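Sulfate transporter 4.1, chloroplastic (Arabidopsis thaliana, PDB 7LHV) carries sulfate across the membrane together with protons and may help to regulate sulfate assimilation. Local coordinates at residues V152-L157 / S214-V219; V159-G164 / F475-G480; I175-L180 / K331-T336. All coordinates share one frame; numbering follows the deposited sequence.

The segments follow the chain as 152-157, 159-164, 175-180, 214-219, 331-336 and 475-480, so contact 1 crosses both other contacts, while contact 3 falls wholly within the span of contact 2. Helix 153-166 serves contacts 1 and 2, whose centres are about 10 Å apart and which meet at Leu-157 CD2 and Ile-477 CD1, 3.7 Å apart. Contacts 2 and 3, centres about 13 Å apart, touch where Leu-163 packs on Leu-177. Contacts 1 and 3 stay separate, with centres about 18 Å apart. Contacts 1 and 2 lie along helix 153-166, contact 3 joins two helices packed against it, and the three connect the sulfate-binding helix start with the lipid pocket through one group of membrane helices.

Contact 1: V152-L157 / S214-V219. With SO4 (sulfate ion), chain D.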
ATOM      1  N   VAL A 152       7.437 -12.297 -25.277  1.00 51.56           N
ATOM      2  CA  VAL A 152       7.421 -10.846 -25.404  1.00 51.56           C
ATOM      3  C   VAL A 152       8.754 -10.315 -24.897  1.00 51.56           C
ATOM      4  O   VAL A 152       9.510 -11.013 -24.218  1.00 51.56           O
ATOM      5  CB  VAL A 152       6.249 -10.194 -24.642  1.00 51.56           C
ATOM      6  CG1 VAL A 152       4.927 -10.739 -25.141  1.00 51.56           C
ATOM      7  CG2 VAL A 152       6.389 -10.420 -23.159  1.00 51.56           C
ATOM      8  N   ALA A 153       9.048  -9.066 -25.256  1.00 52.24           N
ATOM      9  CA  ALA A 153      10.344  -8.490 -24.918  1.00 52.24           C
ATOM     10  C   ALA A 153      10.520  -8.346 -23.410  1.00 52.24           C
ATOM     11  O   ALA A 153      11.576  -8.688 -22.867  1.00 52.24           O
ATOM     12  CB  ALA A 153      10.510  -7.138 -25.608  1.00 52.24           C
ATOM     13  N   LEU A 154       9.492  -7.860 -22.714  1.00 49.18           N
ATOM     14  CA  LEU A 154       9.637  -7.559 -21.294  1.00 49.18           C
ATOM     15  C   LEU A 154       9.766  -8.829 -20.461  1.00 49.18           C
ATOM     16  O   LEU A 154      10.624  -8.918 -19.574  1.00 49.18           O
ATOM     17  CB  LEU A 154       8.455  -6.719 -20.816  1.00 49.18           C
ATOM     18  CG  LEU A 154       8.555  -6.184 -19.389  1.00 49.18           C
ATOM     19  CD1 LEU A 154       9.808  -5.352 -19.234  1.00 49.18           C
ATOM     20  CD2 LEU A 154       7.327  -5.367 -19.045  1.00 49.18           C
ATOM     21  N   VAL A 155       8.914  -9.821 -20.720  1.00 47.87           N
ATOM     22  CA  VAL A 155       8.983 -11.064 -19.961  1.00 47.87           C
ATOM     23  C   VAL A 155      10.290 -11.791 -20.247  1.00 47.87           C
ATOM     24  O   VAL A 155      10.890 -12.388 -19.349  1.00 47.87           O
ATOM     25  CB  VAL A 155       7.757 -11.943 -20.260  1.00 47.87           C
ATOM     26  CG1 VAL A 155       7.984 -13.361 -19.794  1.00 47.87           C
ATOM     27  CG2 VAL A 155       6.528 -11.363 -19.591  1.00 47.87           C
ATOM     28  N   SER A 156      10.757 -11.742 -21.496  1.00 49.41           N
ATOM     29  CA  SER A 156      12.054 -12.329 -21.818  1.00 49.41           C
ATOM     30  C   SER A 156      13.179 -11.625 -21.071  1.00 49.41           C
ATOM     31  O   SER A 156      14.107 -12.273 -20.577  1.00 49.41           O
ATOM     32  CB  SER A 156      12.297 -12.278 -23.325  1.00 49.41           C
ATOM     33  OG  SER A 156      11.375 -13.101 -24.017  1.00 49.41           O
ATOM     34  N   LEU A 157      13.111 -10.295 -20.975  1.00 49.56           N
ATOM     35  CA  LEU A 157      14.118  -9.558 -20.218  1.00 49.56           C
ATOM     36  C   LEU A 157      14.100  -9.941 -18.744  1.00 49.56           C
ATOM     37  O   LEU A 157      15.156 -10.117 -18.130  1.00 49.56           O
ATOM     38  CB  LEU A 157      13.897  -8.057 -20.379  1.00 49.56           C
ATOM     39  CG  LEU A 157      14.732  -7.167 -19.463  1.00 49.56           C
ATOM     40  CD1 LEU A 157      16.199  -7.230 -19.838  1.00 49.56           C
ATOM     41  CD2 LEU A 157      14.223  -5.743 -19.524  1.00 49.56           C
ATOM     42  N   SER A 214       9.773   1.857 -20.825  1.00 48.11           N
ATOM     43  CA  SER A 214      10.736   2.591 -21.641  1.00 48.11           C
ATOM     44  C   SER A 214      12.169   2.298 -21.209  1.00 48.11           C
ATOM     45  O   SER A 214      13.053   2.073 -22.051  1.00 48.11           O
ATOM     46  CB  SER A 214      10.452   4.089 -21.562  1.00 48.11           C
ATOM     47  OG  SER A 214       9.110   4.366 -21.907  1.00 48.11           O
ATOM     48  N   ALA A 215      12.421   2.299 -19.898  1.00 49.21           N
ATOM     49  CA  ALA A 215      13.759   1.976 -19.414  1.00 49.21           C
ATOM     50  C   ALA A 215      14.142   0.547 -19.775  1.00 49.21           C
ATOM     51  O   ALA A 215      15.288   0.280 -20.157  1.00 49.21           O
ATOM     52  CB  ALA A 215      13.837   2.192 -17.907  1.00 49.21           C
ATOM     53  N   SER A 216      13.193  -0.386 -19.665  1.00 49.61           N
ATOM     54  CA  SER A 216      13.464  -1.764 -20.053  1.00 49.61           C
ATOM     55  C   SER A 216      13.783  -1.868 -21.537  1.00 49.61           C
ATOM     56  O   SER A 216      14.643  -2.654 -21.936  1.00 49.61           O
ATOM     57  CB  SER A 216      12.275  -2.653 -19.697  1.00 49.61           C
ATOM     58  OG  SER A 216      12.150  -2.794 -18.295  1.00 49.61           O
ATOM     59  N   ALA A 217      13.089  -1.094 -22.373  1.00 47.05           N
ATOM     60  CA  ALA A 217      13.369  -1.115 -23.804  1.00 47.05           C
ATOM     61  C   ALA A 217      14.774  -0.610 -24.100  1.00 47.05           C
ATOM     62  O   ALA A 217      15.492  -1.188 -24.928  1.00 47.05           O
ATOM     63  CB  ALA A 217      12.334  -0.283 -24.553  1.00 47.05           C
ATOM     64  N   ILE A 218      15.186   0.471 -23.435  1.00 47.99           N
ATOM     65  CA  ILE A 218      16.544   0.975 -23.637  1.00 47.99           C
ATOM     66  C   ILE A 218      17.571  -0.055 -23.177  1.00 47.99           C
ATOM     67  O   ILE A 218      18.591  -0.278 -23.842  1.00 47.99           O
ATOM     68  CB  ILE A 218      16.731   2.327 -22.927  1.00 47.99           C
ATOM     69  CG1 ILE A 218      15.908   3.407 -23.624  1.00 47.99           C
ATOM     70  CG2 ILE A 218      18.193   2.725 -22.915  1.00 47.99           C
ATOM     71  CD1 ILE A 218      15.889   4.719 -22.889  1.00 47.99           C
ATOM     72  N   VAL A 219      17.318  -0.699 -22.037  1.00 49.22           N
ATOM     73  CA  VAL A 219      18.233  -1.724 -21.538  1.00 49.22           C
ATOM     74  C   VAL A 219      18.317  -2.891 -22.514  1.00 49.22           C
ATOM     75  O   VAL A 219      19.400  -3.428 -22.769  1.00 49.22           O
ATOM     76  CB  VAL A 219      17.799  -2.186 -20.134  1.00 49.22           C
ATOM     77  CG1 VAL A 219      18.491  -3.485 -19.762  1.00 49.22           C
ATOM     78  CG2 VAL A 219      18.110  -1.113 -19.112  1.00 49.22           C
TER
HETATM   79  S   SO4 D1002       5.880  -7.115 -27.620  1.00 61.42           S
HETATM   80  O1  SO4 D1002       5.969  -5.942 -28.481  1.00 61.42           O
HETATM   81  O2  SO4 D1002       4.605  -7.102 -26.916  1.00 61.42           O
HETATM   82  O3  SO4 D1002       6.964  -7.081 -26.647  1.00 61.42           O
HETATM   83  O4  SO4 D1002       5.987  -8.325 -28.428  1.00 61.42           O
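With CG turned trans to the backbone N (chi1 170° in Leu-157, and nearly the same in Leu-154), these two leucines extend their methyl groups to Ser-216 from successive turns of one helix. Leu-154 CD1 lies 3.6 Å from Ser-216 OG, and Leu-157 CD2 lies 3.7 Å from Ser-216 CB, so the small side chain faces the notch between the two methyls. A looser apolar touch follows on the next turn, where Leu-157 CD1 is 4.4 Å from Val-219 CG1. The Ser-216 hydroxyl gains nothing polar from the leucines; it is hydrogen-bonded to Phe-212 O in its own helix, so its polar need is met although it is buried against two leucine methyls. The short helix axes pass 10.4 Å apart at 69°, a steep crossing that limits the interface to these few side chains. Leu-154 also packs on Val-343 and Glu-347 of helix 330-358.

The start of helix 153-166 carries a second kind of chemistry. Ala-153 N donates to the sulfate oxygen O3 at 3.2 Å, with a nearly straight N-H...O angle of 171°. Phe-391 N and Ser-392 OG also hold the anion, so it lies between the starts of helices 153-166 and 391-399, as expected of the substrate site in SLC26 transporters. One turn on, Ser-156 OG donates to Val-152 O at 2.8 Å, an oxygen that also takes the backbone N-H of Ser-156; the hydroxyl is hydrogen-bonded to Tyr-385 OH as well. The division of labour implies that apolar contacts seat the helix against 206-229, while its N-terminal peptide, probably aided by the helix dipole, offers the sulfate polarised N-H without a formal charge.

Contact 2: V159-G164 / F475-G480; sequences VSNALG and FGIEIG. With S1P ((2S,3R,4E)-2-amino-3-hydroxyoctadec-4-en-1-yl dihydrogen phosphate), chain C.
Asn-161 lays its amide over the tip of Ile-477, with CG 4.4 Å from Ile-477 CD1, on a partly buried face between helices 153-166 and 477-496 of the SLC26 inverted-repeat membrane fold. Its CG stands trans to the backbone N (chi1 -167°), which directs the amide across the gap toward the first turn of the helix that begins after Gly-476. Ile-477 continues this apolar side onto Leu-158, and both Asn-161 and Ile-477 touch Ser-237 of a nearby loop.

Glu-478 belongs to the pocket of the bound sphingosine 1-phosphate. Its CB packs 3.9 Å from lipid C4, and the extended chain carries OE1 to 3.2 Å from the ester oxygen O1. The lipid amine N2 is 3.5 Å from OE1, and its positive charge, if present, would probably offset part of the negative charge of the nearby carboxylate and phosphate. An alanine here keeps CB against the lipid chain but is likely to leave the head group without its neighbouring carboxylate and to open a gap beside Asn-161. Ile-479 adds CG1 at 3.5 Å from phosphate oxygen O24. Between the helices themselves the polar ends only adjoin: the amide and carboxylate planes are 74° apart, and Asn-161 OD1 stops 3.9 Å from Glu-478 OE2.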
ATOM      1  N   VAL A 159      13.005 -12.781 -17.422  1.00 51.63           N
ATOM      2  CA  VAL A 159      13.502 -14.149 -17.319  1.00 51.63           C
ATOM      3  C   VAL A 159      15.020 -14.166 -17.400  1.00 51.63           C
ATOM      4  O   VAL A 159      15.690 -14.852 -16.619  1.00 51.63           O
ATOM      5  CB  VAL A 159      12.866 -15.027 -18.412  1.00 51.63           C
ATOM      6  CG1 VAL A 159      13.655 -16.305 -18.593  1.00 51.63           C
ATOM      7  CG2 VAL A 159      11.424 -15.336 -18.065  1.00 51.63           C
ATOM      8  N   SER A 160      15.586 -13.407 -18.340  1.00 57.91           N
ATOM      9  CA  SER A 160      17.038 -13.322 -18.443  1.00 57.91           C
ATOM     10  C   SER A 160      17.642 -12.744 -17.174  1.00 57.91           C
ATOM     11  O   SER A 160      18.680 -13.220 -16.701  1.00 57.91           O
ATOM     12  CB  SER A 160      17.427 -12.472 -19.651  1.00 57.91           C
ATOM     13  OG  SER A 160      18.814 -12.192 -19.641  1.00 57.91           O
ATOM     14  N   ASN A 161      17.004 -11.720 -16.608  1.00 60.34           N
ATOM     15  CA  ASN A 161      17.500 -11.109 -15.381  1.00 60.34           C
ATOM     16  C   ASN A 161      17.564 -12.133 -14.254  1.00 60.34           C
ATOM     17  O   ASN A 161      18.598 -12.283 -13.590  1.00 60.34           O
ATOM     18  CB  ASN A 161      16.608  -9.930 -14.999  1.00 60.34           C
ATOM     19  CG  ASN A 161      17.214  -9.065 -13.926  1.00 60.34           C
ATOM     20  OD1 ASN A 161      16.593  -8.805 -12.897  1.00 60.34           O
ATOM     21  ND2 ASN A 161      18.436  -8.608 -14.159  1.00 60.34           N
ATOM     22  N   ALA A 162      16.474 -12.875 -14.051  1.00 61.73           N
ATOM     23  CA  ALA A 162      16.444 -13.867 -12.980  1.00 61.73           C
ATOM     24  C   ALA A 162      17.467 -14.975 -13.214  1.00 61.73           C
ATOM     25  O   ALA A 162      18.218 -15.348 -12.302  1.00 61.73           O
ATOM     26  CB  ALA A 162      15.037 -14.451 -12.847  1.00 61.73           C
ATOM     27  N   LEU A 163      17.523 -15.507 -14.438  1.00 67.69           N
ATOM     28  CA  LEU A 163      18.438 -16.611 -14.709  1.00 67.69           C
ATOM     29  C   LEU A 163      19.887 -16.184 -14.523  1.00 67.69           C
ATOM     30  O   LEU A 163      20.677 -16.906 -13.907  1.00 67.69           O
ATOM     31  CB  LEU A 163      18.229 -17.152 -16.121  1.00 67.69           C
ATOM     32  CG  LEU A 163      16.854 -17.720 -16.469  1.00 67.69           C
ATOM     33  CD1 LEU A 163      16.959 -18.667 -17.654  1.00 67.69           C
ATOM     34  CD2 LEU A 163      16.208 -18.390 -15.272  1.00 67.69           C
ATOM     35  N   GLY A 164      20.255 -15.012 -15.045  1.00 71.05           N
ATOM     36  CA  GLY A 164      21.606 -14.521 -14.852  1.00 71.05           C
ATOM     37  C   GLY A 164      21.926 -14.244 -13.401  1.00 71.05           C
ATOM     38  O   GLY A 164      23.066 -14.430 -12.967  1.00 71.05           O
ATOM     39  N   PHE A 475      19.714   1.976 -11.977  1.00 53.82           N
ATOM     40  CA  PHE A 475      19.719   0.897 -11.008  1.00 53.82           C
ATOM     41  C   PHE A 475      19.058  -0.329 -11.631  1.00 53.82           C
ATOM     42  O   PHE A 475      18.740  -0.353 -12.822  1.00 53.82           O
ATOM     43  CB  PHE A 475      19.033   1.355  -9.721  1.00 53.82           C
ATOM     44  CG  PHE A 475      19.645   2.589  -9.122  1.00 53.82           C
ATOM     45  CD1 PHE A 475      20.724   2.495  -8.263  1.00 53.82           C
ATOM     46  CD2 PHE A 475      19.150   3.843  -9.431  1.00 53.82           C
ATOM     47  CE1 PHE A 475      21.291   3.629  -7.720  1.00 53.82           C
ATOM     48  CE2 PHE A 475      19.715   4.979  -8.890  1.00 53.82           C
ATOM     49  CZ  PHE A 475      20.786   4.871  -8.035  1.00 53.82           C
ATOM     50  N   GLY A 476      18.847  -1.362 -10.831  1.00 58.37           N
ATOM     51  CA  GLY A 476      18.323  -2.604 -11.357  1.00 58.37           C
ATOM     52  C   GLY A 476      16.868  -2.499 -11.772  1.00 58.37           C
ATOM     53  O   GLY A 476      16.169  -1.519 -11.515  1.00 58.37           O
ATOM     54  N   ILE A 477      16.412  -3.546 -12.462  1.00 58.68           N
ATOM     55  CA  ILE A 477      14.993  -3.668 -12.777  1.00 58.68           C
ATOM     56  C   ILE A 477      14.179  -3.804 -11.498  1.00 58.68           C
ATOM     57  O   ILE A 477      13.118  -3.189 -11.348  1.00 58.68           O
ATOM     58  CB  ILE A 477      14.757  -4.861 -13.722  1.00 58.68           C
ATOM     59  CG1 ILE A 477      15.115  -4.490 -15.159  1.00 58.68           C
ATOM     60  CG2 ILE A 477      13.316  -5.330 -13.644  1.00 58.68           C
ATOM     61  CD1 ILE A 477      15.350  -5.690 -16.041  1.00 58.68           C
ATOM     62  N   GLU A 478      14.663  -4.620 -10.558  1.00 62.72           N
ATOM     63  CA  GLU A 478      13.934  -4.843  -9.314  1.00 62.72           C
ATOM     64  C   GLU A 478      13.835  -3.569  -8.487  1.00 62.72           C
ATOM     65  O   GLU A 478      12.788  -3.283  -7.898  1.00 62.72           O
ATOM     66  CB  GLU A 478      14.605  -5.959  -8.519  1.00 62.72           C
ATOM     67  CG  GLU A 478      14.646  -7.280  -9.264  1.00 62.72           C
ATOM     68  CD  GLU A 478      15.659  -8.244  -8.690  1.00 62.72           C
ATOM     69  OE1 GLU A 478      16.443  -7.828  -7.812  1.00 62.72           O
ATOM     70  OE2 GLU A 478      15.670  -9.418  -9.115  1.00 62.72           O
ATOM     71  N   ILE A 479      14.917  -2.790  -8.428  1.00 59.57           N
ATOM     72  CA  ILE A 479      14.877  -1.526  -7.697  1.00 59.57           C
ATOM     73  C   ILE A 479      13.877  -0.573  -8.335  1.00 59.57           C
ATOM     74  O   ILE A 479      13.111   0.100  -7.637  1.00 59.57           O
ATOM     75  CB  ILE A 479      16.283  -0.906  -7.614  1.00 59.57           C
ATOM     76  CG1 ILE A 479      17.178  -1.748  -6.704  1.00 59.57           C
ATOM     77  CG2 ILE A 479      16.208   0.520  -7.108  1.00 59.57           C
ATOM     78  CD1 ILE A 479      18.641  -1.398  -6.801  1.00 59.57           C
ATOM     79  N   GLY A 480      13.869  -0.493  -9.667  1.00 53.61           N
ATOM     80  CA  GLY A 480      12.906   0.364 -10.339  1.00 53.61           C
ATOM     81  C   GLY A 480      11.471  -0.067 -10.105  1.00 53.61           C
ATOM     82  O   GLY A 480      10.588   0.766  -9.900  1.00 53.61           O
TER
HETATM   83  C1  S1P C1001      14.820  -6.394  -4.526  1.00 66.93           C
HETATM   84  O1  S1P C1001      16.161  -6.846  -4.775  1.00 66.93           O
HETATM   85  C2  S1P C1001      13.947  -7.624  -4.413  1.00 66.93           C
HETATM   86  N2  S1P C1001      14.575  -8.817  -4.996  1.00 66.93           N
HETATM   87  C3  S1P C1001      12.535  -7.385  -4.967  1.00 66.93           C
HETATM   88  O3  S1P C1001      11.662  -7.859  -3.950  1.00 66.93           O
HETATM   89  C4  S1P C1001      12.273  -8.094  -6.261  1.00 66.93           C
HETATM   90  C5  S1P C1001      11.153  -8.037  -6.962  1.00 66.93           C
HETATM   91  C6  S1P C1001       9.880  -7.294  -6.718  1.00 66.93           C
HETATM   92  C7  S1P C1001       8.606  -8.114  -6.942  1.00 66.93           C
HETATM   93  C8  S1P C1001       7.343  -7.273  -6.995  1.00 66.93           C
HETATM   94  C9  S1P C1001       6.075  -8.035  -7.324  1.00 66.93           C
HETATM   95  C10 S1P C1001       4.852  -7.153  -7.507  1.00 66.93           C
HETATM   96  C11 S1P C1001       4.355  -7.028  -8.931  1.00 66.93           C
HETATM   97  C12 S1P C1001       4.062  -5.609  -9.349  1.00 66.93           C
HETATM   98  C13 S1P C1001       3.976  -5.384 -10.833  1.00 66.93           C
HETATM   99  C14 S1P C1001       5.140  -4.604 -11.389  1.00 66.93           C
HETATM  100  C15 S1P C1001       4.774  -3.455 -12.301  1.00 66.93           C
HETATM  101  C16 S1P C1001       5.953  -2.653 -12.813  1.00 66.93           C
HETATM  102  C17 S1P C1001       6.015  -1.201 -12.402  1.00 66.93           C
HETATM  103  P22 S1P C1001      17.278  -5.752  -4.581  1.00 66.93           P
HETATM  104  O23 S1P C1001      18.236  -5.849  -5.772  1.00 66.93           O
HETATM  105  O24 S1P C1001      16.543  -4.434  -4.614  1.00 66.93           O
HETATM  106  O25 S1P C1001      17.943  -5.971  -3.285  1.00 66.93           O

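Contact 3: I175-L180 / K331-T336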
ATOM      1  N   ILE A 175      17.711 -23.635 -18.832  1.00 70.23           N
ATOM      2  CA  ILE A 175      16.485 -24.160 -19.427  1.00 70.23           C
ATOM      3  C   ILE A 175      15.523 -24.632 -18.344  1.00 70.23           C
ATOM      4  O   ILE A 175      14.330 -24.303 -18.358  1.00 70.23           O
ATOM      5  CB  ILE A 175      16.824 -25.290 -20.414  1.00 70.23           C
ATOM      6  CG1 ILE A 175      17.545 -24.721 -21.636  1.00 70.23           C
ATOM      7  CG2 ILE A 175      15.573 -26.044 -20.806  1.00 70.23           C
ATOM      8  CD1 ILE A 175      18.357 -25.742 -22.389  1.00 70.23           C
ATOM      9  N   GLU A 176      16.030 -25.422 -17.393  1.00 72.26           N
ATOM     10  CA  GLU A 176      15.178 -25.923 -16.321  1.00 72.26           C
ATOM     11  C   GLU A 176      14.652 -24.783 -15.462  1.00 72.26           C
ATOM     12  O   GLU A 176      13.497 -24.806 -15.028  1.00 72.26           O
ATOM     13  CB  GLU A 176      15.943 -26.931 -15.467  1.00 72.26           C
ATOM     14  CG  GLU A 176      16.398 -28.164 -16.224  1.00 72.26           C
ATOM     15  CD  GLU A 176      17.118 -29.157 -15.335  1.00 72.26           C
ATOM     16  OE1 GLU A 176      17.231 -28.892 -14.121  1.00 72.26           O
ATOM     17  OE2 GLU A 176      17.566 -30.202 -15.850  1.00 72.26           O
ATOM     18  N   LEU A 177      15.488 -23.776 -15.206  1.00 67.17           N
ATOM     19  CA  LEU A 177      15.042 -22.627 -14.430  1.00 67.17           C
ATOM     20  C   LEU A 177      13.953 -21.856 -15.158  1.00 67.17           C
ATOM     21  O   LEU A 177      12.983 -21.411 -14.538  1.00 67.17           O
ATOM     22  CB  LEU A 177      16.227 -21.721 -14.109  1.00 67.17           C
ATOM     23  CG  LEU A 177      17.086 -22.153 -12.921  1.00 67.17           C
ATOM     24  CD1 LEU A 177      18.347 -21.313 -12.849  1.00 67.17           C
ATOM     25  CD2 LEU A 177      16.293 -22.041 -11.637  1.00 67.17           C
ATOM     26  N   ALA A 178      14.087 -21.687 -16.476  1.00 58.94           N
ATOM     27  CA  ALA A 178      13.056 -20.988 -17.239  1.00 58.94           C
ATOM     28  C   ALA A 178      11.743 -21.764 -17.243  1.00 58.94           C
ATOM     29  O   ALA A 178      10.663 -21.174 -17.099  1.00 58.94           O
ATOM     30  CB  ALA A 178      13.536 -20.740 -18.667  1.00 58.94           C
ATOM     31  N   ILE A 179      11.812 -23.086 -17.404  1.00 56.51           N
ATOM     32  CA  ILE A 179      10.597 -23.897 -17.400  1.00 56.51           C
ATOM     33  C   ILE A 179       9.927 -23.861 -16.029  1.00 56.51           C
ATOM     34  O   ILE A 179       8.696 -23.741 -15.921  1.00 56.51           O
ATOM     35  CB  ILE A 179      10.921 -25.333 -17.843  1.00 56.51           C
ATOM     36  CG1 ILE A 179      11.394 -25.338 -19.296  1.00 56.51           C
ATOM     37  CG2 ILE A 179       9.714 -26.225 -17.683  1.00 56.51           C
ATOM     38  CD1 ILE A 179      12.062 -26.622 -19.710  1.00 56.51           C
ATOM     39  N   LEU A 180      10.720 -23.959 -14.960  1.00 56.32           N
ATOM     40  CA  LEU A 180      10.161 -23.853 -13.617  1.00 56.32           C
ATOM     41  C   LEU A 180       9.560 -22.477 -13.377  1.00 56.32           C
ATOM     42  O   LEU A 180       8.525 -22.350 -12.713  1.00 56.32           O
ATOM     43  CB  LEU A 180      11.238 -24.155 -12.577  1.00 56.32           C
ATOM     44  CG  LEU A 180      10.829 -23.940 -11.120  1.00 56.32           C
ATOM     45  CD1 LEU A 180       9.857 -25.013 -10.671  1.00 56.32           C
ATOM     46  CD2 LEU A 180      12.050 -23.905 -10.230  1.00 56.32           C
ATOM     47  N   LYS A 331      12.086 -21.486  -4.504  1.00 69.98           N
ATOM     48  CA  LYS A 331      11.921 -20.377  -3.567  1.00 69.98           C
ATOM     49  C   LYS A 331      12.669 -19.131  -4.022  1.00 69.98           C
ATOM     50  O   LYS A 331      12.273 -18.010  -3.682  1.00 69.98           O
ATOM     51  CB  LYS A 331      12.374 -20.789  -2.166  1.00 69.98           C
ATOM     52  CG  LYS A 331      11.530 -21.890  -1.544  1.00 69.98           C
ATOM     53  CD  LYS A 331      12.075 -22.326  -0.193  1.00 69.98           C
ATOM     54  CE  LYS A 331      11.282 -23.491   0.382  1.00 69.98           C
ATOM     55  NZ  LYS A 331      11.844 -23.962   1.680  1.00 69.98           N
ATOM     56  N   THR A 332      13.746 -19.301  -4.784  1.00 68.91           N
ATOM     57  CA  THR A 332      14.463 -18.147  -5.309  1.00 68.91           C
ATOM     58  C   THR A 332      13.662 -17.441  -6.395  1.00 68.91           C
ATOM     59  O   THR A 332      13.879 -16.251  -6.653  1.00 68.91           O
ATOM     60  CB  THR A 332      15.822 -18.593  -5.847  1.00 68.91           C
ATOM     61  OG1 THR A 332      16.475 -19.397  -4.858  1.00 68.91           O
ATOM     62  CG2 THR A 332      16.705 -17.397  -6.168  1.00 68.91           C
ATOM     63  N   LEU A 333      12.734 -18.151  -7.039  1.00 60.42           N
ATOM     64  CA  LEU A 333      12.038 -17.641  -8.211  1.00 60.42           C
ATOM     65  C   LEU A 333      10.680 -17.021  -7.905  1.00 60.42           C
ATOM     66  O   LEU A 333      10.047 -16.493  -8.822  1.00 60.42           O
ATOM     67  CB  LEU A 333      11.870 -18.754  -9.244  1.00 60.42           C
ATOM     68  CG  LEU A 333      13.198 -19.191  -9.858  1.00 60.42           C
ATOM     69  CD1 LEU A 333      13.034 -20.451 -10.687  1.00 60.42           C
ATOM     70  CD2 LEU A 333      13.805 -18.068 -10.676  1.00 60.42           C
ATOM     71  N   LEU A 334      10.207 -17.074  -6.660  1.00 58.68           N
ATOM     72  CA  LEU A 334       8.964 -16.377  -6.327  1.00 58.68           C
ATOM     73  C   LEU A 334       9.037 -14.877  -6.596  1.00 58.68           C
ATOM     74  O   LEU A 334       8.074 -14.334  -7.166  1.00 58.68           O
ATOM     75  CB  LEU A 334       8.567 -16.657  -4.873  1.00 58.68           C
ATOM     76  CG  LEU A 334       7.805 -17.944  -4.522  1.00 58.68           C
ATOM     77  CD1 LEU A 334       6.441 -17.966  -5.181  1.00 58.68           C
ATOM     78  CD2 LEU A 334       8.566 -19.197  -4.861  1.00 58.68           C
ATOM     79  N   PRO A 335      10.098 -14.148  -6.220  1.00 60.65           N
ATOM     80  CA  PRO A 335      10.104 -12.703  -6.507  1.00 60.65           C
ATOM     81  C   PRO A 335       9.988 -12.376  -7.986  1.00 60.65           C
ATOM     82  O   PRO A 335       9.390 -11.354  -8.338  1.00 60.65           O
ATOM     83  CB  PRO A 335      11.442 -12.231  -5.917  1.00 60.65           C
ATOM     84  CG  PRO A 335      12.264 -13.465  -5.777  1.00 60.65           C
ATOM     85  CD  PRO A 335      11.289 -14.542  -5.452  1.00 60.65           C
ATOM     86  N   THR A 336      10.553 -13.208  -8.865  1.00 56.56           N
ATOM     87  CA  THR A 336      10.377 -12.991 -10.298  1.00 56.56           C
ATOM     88  C   THR A 336       9.013 -13.485 -10.769  1.00 56.56           C
ATOM     89  O   THR A 336       8.326 -12.793 -11.529  1.00 56.56           O
ATOM     90  CB  THR A 336      11.496 -13.679 -11.078  1.00 56.56           C
ATOM     91  OG1 THR A 336      12.755 -13.110 -10.704  1.00 56.56           O
ATOM     92  CG2 THR A 336      11.293 -13.484 -12.565  1.00 56.56           C
TER
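Leu-333 CD1 is the meeting point of two leucine branches, lying 3.7 Å from Leu-177 CD2 and 3.6 Å from Leu-180 CD2. Leu-177 crosses Leu-333 at about a right angle, whereas Leu-180 comes in on a slant and brings CG within 4.2 Å of the same methyl. Different first torsions let both serve: CG of Leu-180 is trans to the backbone N (chi1 174°), and that of Leu-177 is trans to the carbonyl carbon (chi1 -81°), so two residues three apart on one helix converge on one atom. The backbones stay well separated, with 8.4 Å between the CA atoms of Leu-180 and Leu-333, and the contact is made entirely by hydrocarbon.

Further out, Ile-166 of helix 153-166 backs Leu-177, and Phe-327, in the loop that leads into helix 330-358, lies on Leu-180. Glu-176 OE1 is hydrogen-bonded to Ser-326 OG, which ties helix 173-194 to that loop. On the other side Pro-335, which has no N-H to give, sits at a kink in helix 330-358 and also lines the lipid pocket. Leu-333 additionally touches Leu-181 and Leu-184, so its partners stand at positions i, i+3, i+4 and i+7 of helix 173-194, the four-residue hole of a knobs-into-holes contact between membrane helices, with Leu-333 as the single knob.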